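Local coordinates for DNA polymerase (Bacillus phage phi29, PDB 1XHX), which replicates the viral DNA by protein-primed, highly processive strand-displacement synthesis and proofreads the new strand with a 3'-5' exonuclease, at residues L214-D219 with T421-Y426; I285-C290 with Y347-K352; I302-S307 with E314-S319; I501-M506 with I524-K529. The protein carries 2 engineered substitutions. All blocks are in the same frame, centred on the assembly; numbering follows the deposited sequence.

Overall arrangement
From the N terminus, the chain passes the exonuclease region and reaches 214-219, where contact 1 opens. It closes at 421-426, about 200 residues later, bringing the start of helix 216-223 against the loop before helix 427-447. Contact 2 nests inside this loop and pairs strands 283-294 and 340-356. Contact 3 nests inside contact 2 and folds the excursion between strands 283-294 and 324-329 onto itself. Contacts 1 and 2 touch, Leu218 CD1 lying 4.2 Å from Leu351 CD2. Contact 4 follows in series, joining strands 499-509 and 523-530; its centre is about 45 Å from the centres of contacts 1 and 2.

Contact 1. Residues L214-D219 with T421-Y426; sequences LSLGLD and TKDPVY
Leu216 and Asp423 mark the closest backbone approach, their CA atoms 7.6 Å apart, where the N-capped first turn of helix 216-223 rests against an irregular strip of chain leading to helix 427-447. Ser215 is the N-cap. Its short side chain, with chi1 at 63°, curls back so that OG accepts a weak bond from Leu218 N, while its carbonyl oxygen receives Asp219 N in the first helical turn. Serine suits this place because a compact hydroxyl can satisfy an N-H that lacks a preceding turn.

Asp219, one turn in, faces the loop. Its CG stands opposite the backbone N (chi1 176°), which carries the carboxylate over to the Pro424 ring, with OD2 3.1 Å from Pro424 CG. The same OD2 is hydrogen-bonded to Thr427 OG1, so the carboxylate reaches past the proline to the beginning of the next helix, and the amide dipoles of its own helix start would probably favour its negative charge. Pro424, buried, offers a rigid apolar wedge and also touches Pro397. Leu216 works at the outer margin: its CD2 methyl meets Thr421 CG2 tip to tip at 4.1 Å and also lies 4.3 Å from Pro424 CD, whereas Asp219 meets CG and CB of that ring. This packing joins the region that coordinates synthesis with degradation to the polymerization region. At the remaining end a water spans the gap, donating to Val425 O at 2.6 Å and accepting a weak, 3.3 Å bond from Leu214 N.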
loop_
_atom_site.group_PDB
_atom_site.type_symbol
_atom_site.label_atom_id
_atom_site.label_comp_id
_atom_site.label_asym_id
_atom_site.label_seq_id
_atom_site.Cartn_x
_atom_site.Cartn_y
_atom_site.Cartn_z
ATOM N N LEU A 214 -0.894 21.344 -12.035
ATOM C CA LEU A 214 -0.450 22.523 -11.310
ATOM C C LEU A 214 1.043 22.773 -11.496
ATOM O O LEU A 214 1.806 21.854 -11.789
ATOM C CB LEU A 214 -0.766 22.370 -9.818
ATOM C CG LEU A 214 -2.213 22.059 -9.426
ATOM C CD1 LEU A 214 -2.306 21.989 -7.910
ATOM C CD2 LEU A 214 -3.160 23.122 -9.969
ATOM N N SER A 215 1.452 24.025 -11.331
ATOM C CA SER A 215 2.855 24.386 -11.456
ATOM C C SER A 215 3.571 23.784 -10.256
ATOM O O SER A 215 3.071 23.857 -9.133
ATOM C CB SER A 215 3.016 25.903 -11.443
ATOM O OG SER A 215 2.578 26.439 -10.209
ATOM N N LEU A 216 4.734 23.189 -10.500
ATOM C CA LEU A 216 5.525 22.553 -9.448
ATOM C C LEU A 216 5.622 23.362 -8.156
ATOM O O LEU A 216 5.637 22.791 -7.068
ATOM C CB LEU A 216 6.928 22.246 -9.972
ATOM C CG LEU A 216 6.964 21.388 -11.242
ATOM C CD1 LEU A 216 8.401 21.232 -11.704
ATOM C CD2 LEU A 216 6.334 20.027 -10.978
ATOM N N GLY A 217 5.693 24.685 -8.277
ATOM C CA GLY A 217 5.778 25.530 -7.098
ATOM C C GLY A 217 4.493 25.496 -6.286
ATOM O O GLY A 217 4.519 25.396 -5.058
ATOM N N LEU A 218 3.365 25.578 -6.983
ATOM C CA LEU A 218 2.050 25.555 -6.354
ATOM C C LEU A 218 1.814 24.181 -5.724
ATOM O O LEU A 218 1.310 24.064 -4.602
ATOM C CB LEU A 218 0.979 25.825 -7.412
ATOM C CG LEU A 218 -0.224 26.679 -7.019
ATOM C CD1 LEU A 218 0.252 28.067 -6.597
ATOM C CD2 LEU A 218 -1.179 26.778 -8.203
ATOM N N ASP A 219 2.186 23.142 -6.463
ATOM C CA ASP A 219 2.025 21.775 -6.007
ATOM C C ASP A 219 2.876 21.500 -4.775
ATOM O O ASP A 219 2.502 20.708 -3.907
ATOM C CB ASP A 219 2.399 20.807 -7.129
ATOM C CG ASP A 219 2.348 19.365 -6.689
ATOM O OD1 ASP A 219 3.313 18.908 -6.040
ATOM O OD2 ASP A 219 1.336 18.693 -6.978
ATOM N N THR A 421 11.302 14.267 -13.026
ATOM C CA THR A 421 10.035 14.843 -12.589
ATOM C C THR A 421 8.807 14.315 -13.327
ATOM O O THR A 421 8.734 14.375 -14.553
ATOM C CB THR A 421 10.066 16.376 -12.729
ATOM O OG1 THR A 421 11.219 16.889 -12.053
ATOM C CG2 THR A 421 8.814 16.996 -12.123
ATOM N N LYS A 422 7.842 13.807 -12.564
ATOM C CA LYS A 422 6.603 13.277 -13.124
ATOM C C LYS A 422 5.451 14.173 -12.697
ATOM O O LYS A 422 4.846 13.958 -11.649
ATOM C CB LYS A 422 6.362 11.857 -12.616
ATOM C CG LYS A 422 5.074 11.233 -13.114
ATOM C CD LYS A 422 4.953 9.788 -12.660
ATOM C CE LYS A 422 3.739 9.112 -13.280
ATOM N NZ LYS A 422 3.658 7.667 -12.921
ATOM N N ASP A 423 5.159 15.176 -13.516
ATOM C CA ASP A 423 4.092 16.127 -13.230
ATOM C C ASP A 423 2.871 15.501 -12.551
ATOM O O ASP A 423 2.406 14.432 -12.943
ATOM C CB ASP A 423 3.695 16.845 -14.517
ATOM C CG ASP A 423 4.864 17.590 -15.143
ATOM O OD1 ASP A 423 5.513 18.388 -14.429
ATOM O OD2 ASP A 423 5.135 17.379 -16.344
ATOM N N PRO A 424 2.342 16.180 -11.516
ATOM C CA PRO A 424 1.190 15.820 -10.678
ATOM C C PRO A 424 -0.161 15.554 -11.338
ATOM O O PRO A 424 -0.467 16.063 -12.417
ATOM C CB PRO A 424 1.096 16.993 -9.701
ATOM C CG PRO A 424 2.494 17.492 -9.623
ATOM C CD PRO A 424 2.918 17.457 -11.061
ATOM N N VAL A 425 -0.964 14.750 -10.648
ATOM C CA VAL A 425 -2.315 14.415 -11.078
ATOM C C VAL A 425 -3.183 15.559 -10.544
ATOM O O VAL A 425 -3.667 16.392 -11.316
ATOM C CB VAL A 425 -2.781 13.075 -10.458
ATOM C CG1 VAL A 425 -4.202 12.763 -10.873
ATOM C CG2 VAL A 425 -1.860 11.957 -10.892
ATOM N N TYR A 426 -3.360 15.596 -9.221
ATOM C CA TYR A 426 -4.134 16.648 -8.552
ATOM C C TYR A 426 -4.009 16.498 -7.028
ATOM O O TYR A 426 -4.878 15.942 -6.363
ATOM C CB TYR A 426 -5.618 16.615 -8.995
ATOM C CG TYR A 426 -6.325 17.896 -8.617
ATOM C CD1 TYR A 426 -5.977 19.106 -9.219
ATOM C CD2 TYR A 426 -7.323 17.893 -7.630
ATOM C CE1 TYR A 426 -6.600 20.289 -8.837
ATOM C CE2 TYR A 426 -7.932 19.085 -7.234
ATOM C CZ TYR A 426 -7.564 20.279 -7.841
ATOM O OH TYR A 426 -8.162 21.457 -7.447
HETATM O O HOH W 1 -2.214 18.522 -11.027
#

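Contact 2. Residues I285-C290 with Y347-K352; sequences IQHIRC and YISGLK
Ile348 drives its CD1 methyl over one face of the His287 ring, 3.6 Å from the ring centroid, in a CH-pi contact displaced toward the rim. The same methyl covers a face of the Arg289 guanidinium, lying 3.4 Å from Arg289 NE, so one isoleucine tip serves two flat groups. A branched, unpolar side chain fits here because its CG2 also meets the ring, 3.5 Å from His287 CD2. His287 has CG anti to the backbone N (chi1 -174°), which sets the ring beneath the Ile348 methyl; the ring stacks with Trp327, and Arg289 NE is held by a salt bridge to Asp325.

On the face shared with Ile288, Gln286 bends at chi2 (80°) and lays its CG in the plane of the Tyr347 ring, at the edge, 3.8 Å from Tyr347 CD2. The amide plane stands 71° to the ring. This turn lets the amide reach outside the pair, NE2 bonding to Gly273 O and OE1 accepting from Tyr275 N. Ile288 runs beside Tyr347, with its CD1 4.0 Å from Tyr347 CE2.

Gly350 suits its place opposite Gln286, since a beta carbon there would fall 2.4 Å from Ile285 O. Ile285 and Leu351 exchange two backbone bonds as a regular hydrogen-bonded pair, and Ile348 N donates to His287 O at 3.0 Å. Between the pairs Gln286-Gly350 and Ile288-Tyr347 one strand advances two residues and the other three, with Ile348 turned in toward its partner: a beta bulge in an antiparallel sheet, in the insertion between palm and fingers known as TPR1.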
loop_
_atom_site.group_PDB
_atom_site.type_symbol
_atom_site.label_atom_id
_atom_site.label_comp_id
_atom_site.label_asym_id
_atom_site.label_seq_id
_atom_site.Cartn_x
_atom_site.Cartn_y
_atom_site.Cartn_z
ATOM N N ILE A 285 -6.544 25.958 1.743
ATOM C CA ILE A 285 -5.381 25.541 2.508
ATOM C C ILE A 285 -4.777 26.840 3.017
ATOM O O ILE A 285 -4.502 27.751 2.239
ATOM C CB ILE A 285 -4.359 24.794 1.648
ATOM C CG1 ILE A 285 -4.933 23.443 1.230
ATOM C CG2 ILE A 285 -3.080 24.581 2.432
ATOM C CD1 ILE A 285 -4.077 22.676 0.230
ATOM N N GLN A 286 -4.588 26.927 4.327
ATOM C CA GLN A 286 -4.043 28.125 4.944
ATOM C C GLN A 286 -2.622 27.934 5.468
ATOM O O GLN A 286 -2.340 26.974 6.162
ATOM C CB GLN A 286 -4.953 28.562 6.098
ATOM C CG GLN A 286 -4.467 29.777 6.879
ATOM C CD GLN A 286 -4.768 31.097 6.179
ATOM O OE1 GLN A 286 -5.934 31.461 5.974
ATOM N NE2 GLN A 286 -3.863 31.962 5.724
ATOM N N HIS A 287 -1.771 28.855 5.113
ATOM C CA HIS A 287 -0.398 28.895 5.580
ATOM C C HIS A 287 -0.491 29.696 6.859
ATOM O O HIS A 287 -0.823 30.871 6.806
ATOM C CB HIS A 287 0.517 29.584 4.583
ATOM C CG HIS A 287 2.008 29.499 4.981
ATOM N ND1 HIS A 287 2.565 28.455 5.683
ATOM C CD2 HIS A 287 3.018 30.366 4.731
ATOM C CE1 HIS A 287 3.860 28.678 5.851
ATOM N NE2 HIS A 287 4.158 29.829 5.281
ATOM N N ILE A 288 -0.204 29.082 7.995
ATOM C CA ILE A 288 -0.328 29.776 9.264
ATOM C C ILE A 288 0.918 29.569 10.107
ATOM O O ILE A 288 1.604 28.543 9.970
ATOM C CB ILE A 288 -1.576 29.248 10.023
ATOM C CG1 ILE A 288 -1.703 29.901 11.415
ATOM C CG2 ILE A 288 -1.526 27.722 10.137
ATOM C CD1 ILE A 288 -2.926 29.438 12.180
ATOM N N ARG A 289 1.207 30.534 10.972
ATOM C CA ARG A 289 2.348 30.451 11.879
ATOM C C ARG A 289 1.789 30.734 13.253
ATOM O O ARG A 289 1.024 31.683 13.432
ATOM C CB ARG A 289 3.423 31.483 11.539
ATOM C CG ARG A 289 4.602 30.909 10.770
ATOM C CD ARG A 289 5.484 32.016 10.210
ATOM N NE ARG A 289 6.194 31.571 9.014
ATOM C CZ ARG A 289 6.795 32.384 8.150
ATOM N NH1 ARG A 289 6.777 33.697 8.347
ATOM N NH2 ARG A 289 7.403 31.883 7.080
ATOM N N CYS A 290 2.163 29.913 14.225
ATOM C CA CYS A 290 1.646 30.106 15.564
ATOM C C CYS A 290 2.239 29.159 16.588
ATOM O O CYS A 290 3.049 28.282 16.273
ATOM C CB CYS A 290 0.124 29.900 15.570
ATOM S SG CYS A 290 -0.385 28.186 15.240
ATOM N N TYR A 347 -1.680 34.648 10.031
ATOM C CA TYR A 347 -2.155 34.056 8.783
ATOM C C TYR A 347 -1.354 34.678 7.639
ATOM O O TYR A 347 -1.467 35.868 7.346
ATOM C CB TYR A 347 -3.655 34.305 8.586
ATOM C CG TYR A 347 -4.529 33.716 9.678
ATOM C CD1 TYR A 347 -4.951 34.494 10.755
ATOM C CD2 TYR A 347 -4.919 32.373 9.642
ATOM C CE1 TYR A 347 -5.743 33.960 11.767
ATOM C CE2 TYR A 347 -5.713 31.823 10.655
ATOM C CZ TYR A 347 -6.119 32.626 11.713
ATOM O OH TYR A 347 -6.902 32.109 12.717
ATOM N N ILE A 348 -0.537 33.854 7.000
ATOM C CA ILE A 348 0.323 34.297 5.914
ATOM C C ILE A 348 -0.383 34.360 4.557
ATOM O O ILE A 348 -0.689 35.447 4.064
ATOM C CB ILE A 348 1.558 33.375 5.837
ATOM C CG1 ILE A 348 2.271 33.393 7.194
ATOM C CG2 ILE A 348 2.489 33.816 4.716
ATOM C CD1 ILE A 348 3.288 32.296 7.385
ATOM N N SER A 349 -0.640 33.199 3.961
ATOM C CA SER A 349 -1.303 33.129 2.660
ATOM C C SER A 349 -2.083 31.821 2.528
ATOM O O SER A 349 -2.361 31.152 3.522
ATOM C CB SER A 349 -0.266 33.196 1.544
ATOM O OG SER A 349 0.596 32.071 1.608
ATOM N N GLY A 350 -2.427 31.457 1.298
ATOM C CA GLY A 350 -3.160 30.227 1.091
ATOM C C GLY A 350 -3.705 30.038 -0.307
ATOM O O GLY A 350 -3.393 30.802 -1.223
ATOM N N LEU A 351 -4.531 29.009 -0.463
ATOM C CA LEU A 351 -5.143 28.684 -1.740
ATOM C C LEU A 351 -6.614 28.304 -1.566
ATOM O O LEU A 351 -6.964 27.554 -0.654
ATOM C CB LEU A 351 -4.388 27.520 -2.392
ATOM C CG LEU A 351 -2.900 27.717 -2.687
ATOM C CD1 LEU A 351 -2.270 26.408 -3.142
ATOM C CD2 LEU A 351 -2.742 28.787 -3.754
ATOM N N LYS A 352 -7.471 28.827 -2.439
ATOM C CA LYS A 352 -8.900 28.519 -2.402
ATOM C C LYS A 352 -9.211 27.549 -3.534
ATOM O O LYS A 352 -8.505 27.515 -4.543
ATOM C CB LYS A 352 -9.747 29.775 -2.617
ATOM C CG LYS A 352 -9.585 30.849 -1.582
ATOM C CD LYS A 352 -10.613 31.948 -1.787
ATOM C CE LYS A 352 -10.480 32.609 -3.151
ATOM N NZ LYS A 352 -11.530 33.653 -3.320
#

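Contact 3. Residues I302-S307 with E314-S319; sequences IQIKRS and EYLKSS
Leu316 N donates to Ile302 O at 3.0 Å, nearly in line with the carbonyl bond, and this single direct backbone bond draws together two loop segments whose Gln303 and Tyr315 CA atoms are 4.9 Å apart. Ile302 O also meets the CA-H of Tyr315, at 3.4 Å from Tyr315 CA. One step along, a water takes over the bridging: it accepts from Ile304 N at 2.6 Å and donates to Glu314 O.

Gln303 and Tyr315 supply the main side-chain meeting. In Gln303, CG is anti to the backbone N (chi1 -162°), which brings it past Glu314 O at 3.3 Å from Gln303 CG, and the chain then runs out extended until its amide comes to the hydroxyl end of the tyrosine. The amide plane stands almost upright to the ring, 83° away, with Gln303 OE1 3.3 Å from Tyr315 OH. Glutamine suits this position because its aliphatic CG can lie beside Glu314 O while NE2 makes a weak hydrogen bond to Gly312 O in the chain linking the two segments.

The side chains of Tyr315 and Arg438, the latter probably a template-primer binder, are about 5 Å apart, and the tyrosine ring meets Phe230. Ile302 and Leu316 both pack on Phe292 of strand 283-294, Tyr340 OH hydrogen-bonds to Ile302 N and Leu316 O, and Lys317 and Ser319 make backbone hydrogen bonds with Leu294 and Phe292 of that strand.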
loop_
_atom_site.group_PDB
_atom_site.type_symbol
_atom_site.label_atom_id
_atom_site.label_comp_id
_atom_site.label_asym_id
_atom_site.label_seq_id
_atom_site.Cartn_x
_atom_site.Cartn_y
_atom_site.Cartn_z
ATOM N N ILE A 302 -2.024 17.602 15.833
ATOM C CA ILE A 302 -0.988 18.260 15.037
ATOM C C ILE A 302 0.305 17.458 15.006
ATOM O O ILE A 302 0.852 17.088 16.050
ATOM C CB ILE A 302 -0.642 19.665 15.579
ATOM C CG1 ILE A 302 -1.896 20.536 15.628
ATOM C CG2 ILE A 302 0.426 20.318 14.691
ATOM C CD1 ILE A 302 -1.693 21.844 16.378
ATOM N N GLN A 303 0.790 17.197 13.798
ATOM C CA GLN A 303 2.029 16.460 13.618
ATOM C C GLN A 303 2.938 17.339 12.771
ATOM O O GLN A 303 2.542 17.792 11.700
ATOM C CB GLN A 303 1.758 15.143 12.888
ATOM C CG GLN A 303 2.858 14.109 13.025
ATOM C CD GLN A 303 2.658 12.916 12.106
ATOM O OE1 GLN A 303 1.559 12.377 11.999
ATOM N NE2 GLN A 303 3.730 12.492 11.444
ATOM N N ILE A 304 4.143 17.610 13.254
ATOM C CA ILE A 304 5.076 18.422 12.483
ATOM C C ILE A 304 5.855 17.502 11.554
ATOM O O ILE A 304 6.389 16.479 11.990
ATOM C CB ILE A 304 6.062 19.178 13.390
ATOM C CG1 ILE A 304 5.301 20.177 14.265
ATOM C CG2 ILE A 304 7.104 19.884 12.544
ATOM C CD1 ILE A 304 4.441 21.157 13.496
ATOM N N LYS A 305 5.902 17.864 10.275
ATOM C CA LYS A 305 6.602 17.069 9.268
ATOM C C LYS A 305 7.859 16.411 9.815
ATOM O O LYS A 305 8.624 17.032 10.553
ATOM C CB LYS A 305 6.978 17.945 8.075
ATOM C CG LYS A 305 5.799 18.541 7.345
ATOM C CD LYS A 305 6.271 19.477 6.254
ATOM C CE LYS A 305 5.105 20.179 5.593
ATOM N NZ LYS A 305 5.591 21.216 4.652
ATOM N N ARG A 306 8.066 15.152 9.435
ATOM C CA ARG A 306 9.225 14.387 9.876
ATOM C C ARG A 306 10.542 15.098 9.553
ATOM O O ARG A 306 10.636 15.852 8.582
ATOM C CB ARG A 306 9.222 12.996 9.230
ATOM C CG ARG A 306 7.912 12.243 9.355
ATOM C CD ARG A 306 8.014 10.878 8.690
ATOM N NE ARG A 306 6.750 10.145 8.683
ATOM C CZ ARG A 306 6.587 8.940 8.140
ATOM N NH1 ARG A 306 7.607 8.322 7.557
ATOM N NH2 ARG A 306 5.400 8.349 8.176
ATOM N N SER A 307 11.543 14.845 10.394
ATOM C CA SER A 307 12.872 15.388 10.277
ATOM C C SER A 307 12.978 16.932 10.543
ATOM O O SER A 307 14.080 17.429 10.734
ATOM C CB SER A 307 13.465 15.036 8.926
ATOM O OG SER A 307 12.584 15.364 7.865
ATOM N N GLU A 314 4.796 11.535 15.829
ATOM C CA GLU A 314 4.171 11.797 17.119
ATOM C C GLU A 314 3.291 13.037 17.042
ATOM O O GLU A 314 3.577 13.960 16.284
ATOM C CB GLU A 314 5.235 12.003 18.200
ATOM C CG GLU A 314 4.666 12.140 19.599
ATOM C CD GLU A 314 5.696 12.609 20.602
ATOM O OE1 GLU A 314 6.265 13.705 20.402
ATOM O OE2 GLU A 314 5.930 11.883 21.593
ATOM N N TYR A 315 2.216 13.049 17.824
ATOM C CA TYR A 315 1.313 14.191 17.846
ATOM C C TYR A 315 1.638 15.093 19.036
ATOM O O TYR A 315 1.626 14.661 20.193
ATOM C CB TYR A 315 -0.143 13.716 17.876
ATOM C CG TYR A 315 -0.515 12.995 16.579
ATOM C CD1 TYR A 315 -0.327 11.620 16.423
ATOM C CD2 TYR A 315 -0.993 13.719 15.488
ATOM C CE1 TYR A 315 -0.621 11.007 15.224
ATOM C CE2 TYR A 315 -1.286 13.118 14.281
ATOM C CZ TYR A 315 -1.087 11.755 14.151
ATOM O OH TYR A 315 -1.355 11.133 12.939
ATOM N N LEU A 316 1.938 16.350 18.721
ATOM C CA LEU A 316 2.322 17.367 19.694
ATOM C C LEU A 316 1.254 17.903 20.650
ATOM O O LEU A 316 0.123 18.194 20.255
ATOM C CB LEU A 316 2.952 18.542 18.947
ATOM C CG LEU A 316 4.081 18.153 17.989
ATOM C CD1 LEU A 316 4.580 19.381 17.255
ATOM C CD2 LEU A 316 5.215 17.502 18.766
ATOM N N LYS A 317 1.638 18.051 21.915
ATOM C CA LYS A 317 0.734 18.582 22.929
ATOM C C LYS A 317 0.890 20.100 22.967
ATOM O O LYS A 317 -0.002 20.825 23.410
ATOM C CB LYS A 317 1.058 17.982 24.300
ATOM C CG LYS A 317 0.868 16.470 24.374
ATOM C CD LYS A 317 1.131 15.931 25.779
ATOM C CE LYS A 317 0.934 14.419 25.848
ATOM N NZ LYS A 317 1.147 13.886 27.223
ATOM N N SER A 318 2.034 20.577 22.494
ATOM C CA SER A 318 2.303 22.008 22.451
ATOM C C SER A 318 3.526 22.252 21.589
ATOM O O SER A 318 4.356 21.357 21.416
ATOM C CB SER A 318 2.548 22.563 23.859
ATOM O OG SER A 318 3.929 22.778 24.094
ATOM N N SER A 319 3.622 23.462 21.046
ATOM C CA SER A 319 4.746 23.847 20.204
ATOM C C SER A 319 6.006 23.997 21.061
ATOM O O SER A 319 7.099 24.276 20.555
ATOM C CB SER A 319 4.421 25.152 19.465
ATOM O OG SER A 319 3.741 26.070 20.308
HETATM O O HOH W 2 5.190 15.880 14.943
#

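Contact 4. Residues I501-M506 with I524-K529; sequences IQDIYM and IKFSVK
Phe526 presents its ring edge to Asp503, whose OD1 lies in the ring plane, 3.3 Å from Phe526 CD1, with the carboxylate turned 57° from the ring. An acid suits an aromatic edge, whose hydrogens carry slight positive charge. The Tyr505 ring is met by Ile524 CD1, 3.8 Å from Tyr505 CD2, with the two side chains running side by side. Tyr521 packs edge-to-face with that ring, and Tyr505 OH is hydrogen-bonded to Glu244 OE2.

The two strands form a regular antiparallel ladder of the palm, which also carries Lys529, a residue that stabilises the primer terminus. Gln502 pairs with Ser527, and Ile504 with Lys525, through four backbone hydrogen bonds. On the face of Gln502, a water donates to Gln502 OE1 at 3.0 Å and also hydrogen-bonds to Ser527 OG. Met506 bends at chi2 (-64°) and chi3, laying its sulfur against the aliphatic stem of Lys525, with SD 4.0 Å from Lys525 CB.

Asp503 OD2 forms a salt bridge with Arg491, so the carboxylate probably stays ionised although buried. That bridge, with OD1 against the Phe526 edge, probably restrains how far the group can turn.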
loop_
_atom_site.group_PDB
_atom_site.type_symbol
_atom_site.label_atom_id
_atom_site.label_comp_id
_atom_site.label_asym_id
_atom_site.label_seq_id
_atom_site.Cartn_x
_atom_site.Cartn_y
_atom_site.Cartn_z
ATOM N N ILE A 501 -1.301 -6.776 21.175
ATOM C CA ILE A 501 -1.827 -8.139 21.216
ATOM C C ILE A 501 -3.180 -8.160 21.917
ATOM O O ILE A 501 -3.435 -7.350 22.808
ATOM C CB ILE A 501 -0.870 -9.117 21.957
ATOM C CG1 ILE A 501 -0.661 -8.661 23.403
ATOM C CG2 ILE A 501 0.470 -9.186 21.237
ATOM C CD1 ILE A 501 0.206 -9.605 24.235
ATOM N N GLN A 502 -4.042 -9.090 21.511
ATOM C CA GLN A 502 -5.372 -9.217 22.097
ATOM C C GLN A 502 -5.826 -10.676 22.131
ATOM O O GLN A 502 -5.325 -11.509 21.375
ATOM C CB GLN A 502 -6.425 -8.433 21.310
ATOM C CG GLN A 502 -6.033 -7.027 20.869
ATOM C CD GLN A 502 -7.013 -6.442 19.854
ATOM O OE1 GLN A 502 -7.376 -7.077 18.874
ATOM N NE2 GLN A 502 -7.542 -5.232 19.913
ATOM N N ASP A 503 -6.755 -10.989 23.005
ATOM C CA ASP A 503 -7.377 -12.298 23.135
ATOM C C ASP A 503 -8.817 -12.042 22.724
ATOM O O ASP A 503 -9.633 -11.606 23.530
ATOM C CB ASP A 503 -7.340 -12.817 24.581
ATOM C CG ASP A 503 -6.052 -13.556 24.911
ATOM O OD1 ASP A 503 -5.453 -14.165 23.996
ATOM O OD2 ASP A 503 -5.649 -13.550 26.094
ATOM N N ILE A 504 -9.118 -12.297 21.459
ATOM C CA ILE A 504 -10.445 -12.049 20.908
ATOM C C ILE A 504 -11.485 -13.128 21.202
ATOM O O ILE A 504 -11.211 -14.322 21.071
ATOM C CB ILE A 504 -10.355 -11.886 19.375
ATOM C CG1 ILE A 504 -9.235 -10.907 19.022
ATOM C CG2 ILE A 504 -11.690 -11.429 18.793
ATOM C CD1 ILE A 504 -9.521 -9.470 19.406
ATOM N N TYR A 505 -12.681 -12.705 21.599
ATOM C CA TYR A 505 -13.765 -13.644 21.850
ATOM C C TYR A 505 -14.197 -14.197 20.493
ATOM O O TYR A 505 -14.518 -13.422 19.591
ATOM C CB TYR A 505 -14.971 -12.948 22.481
ATOM C CG TYR A 505 -14.800 -12.533 23.919
ATOM C CD1 TYR A 505 -14.511 -11.208 24.253
ATOM C CD2 TYR A 505 -14.951 -13.461 24.955
ATOM C CE1 TYR A 505 -14.378 -10.816 25.581
ATOM C CE2 TYR A 505 -14.819 -13.080 26.282
ATOM C CZ TYR A 505 -14.532 -11.757 26.591
ATOM O OH TYR A 505 -14.381 -11.383 27.906
ATOM N N MET A 506 -14.212 -15.520 20.349
ATOM C CA MET A 506 -14.617 -16.147 19.091
ATOM C C MET A 506 -15.743 -17.161 19.322
ATOM O O MET A 506 -15.785 -17.835 20.353
ATOM C CB MET A 506 -13.424 -16.866 18.447
ATOM C CG MET A 506 -12.191 -16.001 18.192
ATOM S SD MET A 506 -12.468 -14.680 16.989
ATOM C CE MET A 506 -12.514 -15.620 15.435
ATOM N N ILE A 524 -11.157 -18.315 22.492
ATOM C CA ILE A 524 -10.413 -17.081 22.661
ATOM C C ILE A 524 -9.266 -17.161 21.663
ATOM O O ILE A 524 -8.396 -18.030 21.771
ATOM C CB ILE A 524 -9.854 -16.944 24.096
ATOM C CG1 ILE A 524 -11.006 -16.797 25.092
ATOM C CG2 ILE A 524 -8.920 -15.742 24.184
ATOM C CD1 ILE A 524 -11.829 -15.542 24.907
ATOM N N LYS A 525 -9.287 -16.269 20.676
ATOM C CA LYS A 525 -8.256 -16.242 19.649
ATOM C C LYS A 525 -7.186 -15.211 19.953
ATOM O O LYS A 525 -7.466 -14.016 20.018
ATOM C CB LYS A 525 -8.873 -15.938 18.287
ATOM C CG LYS A 525 -7.858 -15.634 17.193
ATOM C CD LYS A 525 -8.570 -15.092 15.968
ATOM C CE LYS A 525 -7.599 -14.528 14.950
ATOM N NZ LYS A 525 -8.334 -13.891 13.820
ATOM N N PHE A 526 -5.959 -15.684 20.132
ATOM C CA PHE A 526 -4.832 -14.810 20.412
ATOM C C PHE A 526 -4.440 -14.106 19.109
ATOM O O PHE A 526 -4.251 -14.760 18.082
ATOM C CB PHE A 526 -3.658 -15.638 20.935
ATOM C CG PHE A 526 -2.486 -14.814 21.376
ATOM C CD1 PHE A 526 -2.527 -14.111 22.570
ATOM C CD2 PHE A 526 -1.341 -14.743 20.596
ATOM C CE1 PHE A 526 -1.440 -13.346 22.985
ATOM C CE2 PHE A 526 -0.252 -13.984 21.002
ATOM C CZ PHE A 526 -0.300 -13.284 22.200
ATOM N N SER A 527 -4.327 -12.780 19.147
ATOM C CA SER A 527 -3.966 -12.023 17.951
ATOM C C SER A 527 -2.791 -11.078 18.184
ATOM O O SER A 527 -2.786 -10.307 19.146
ATOM C CB SER A 527 -5.168 -11.231 17.447
ATOM O OG SER A 527 -4.851 -10.571 16.240
ATOM N N VAL A 528 -1.804 -11.139 17.294
ATOM C CA VAL A 528 -0.610 -10.303 17.400
ATOM C C VAL A 528 -0.454 -9.377 16.204
ATOM O O VAL A 528 -0.475 -9.828 15.060
ATOM C CB VAL A 528 0.670 -11.164 17.470
ATOM C CG1 VAL A 528 1.870 -10.289 17.795
ATOM C CG2 VAL A 528 0.509 -12.260 18.497
ATOM N N LYS A 529 -0.294 -8.084 16.468
ATOM C CA LYS A 529 -0.102 -7.105 15.400
ATOM C C LYS A 529 1.173 -6.328 15.672
ATOM O O LYS A 529 1.316 -5.684 16.710
ATOM C CB LYS A 529 -1.279 -6.127 15.317
ATOM C CG LYS A 529 -2.612 -6.786 15.044
ATOM C CD LYS A 529 -2.595 -7.551 13.740
ATOM C CE LYS A 529 -3.898 -8.302 13.550
ATOM N NZ LYS A 529 -3.837 -9.245 12.397
HETATM O O HOH W 3 -6.243 -7.840 16.164
#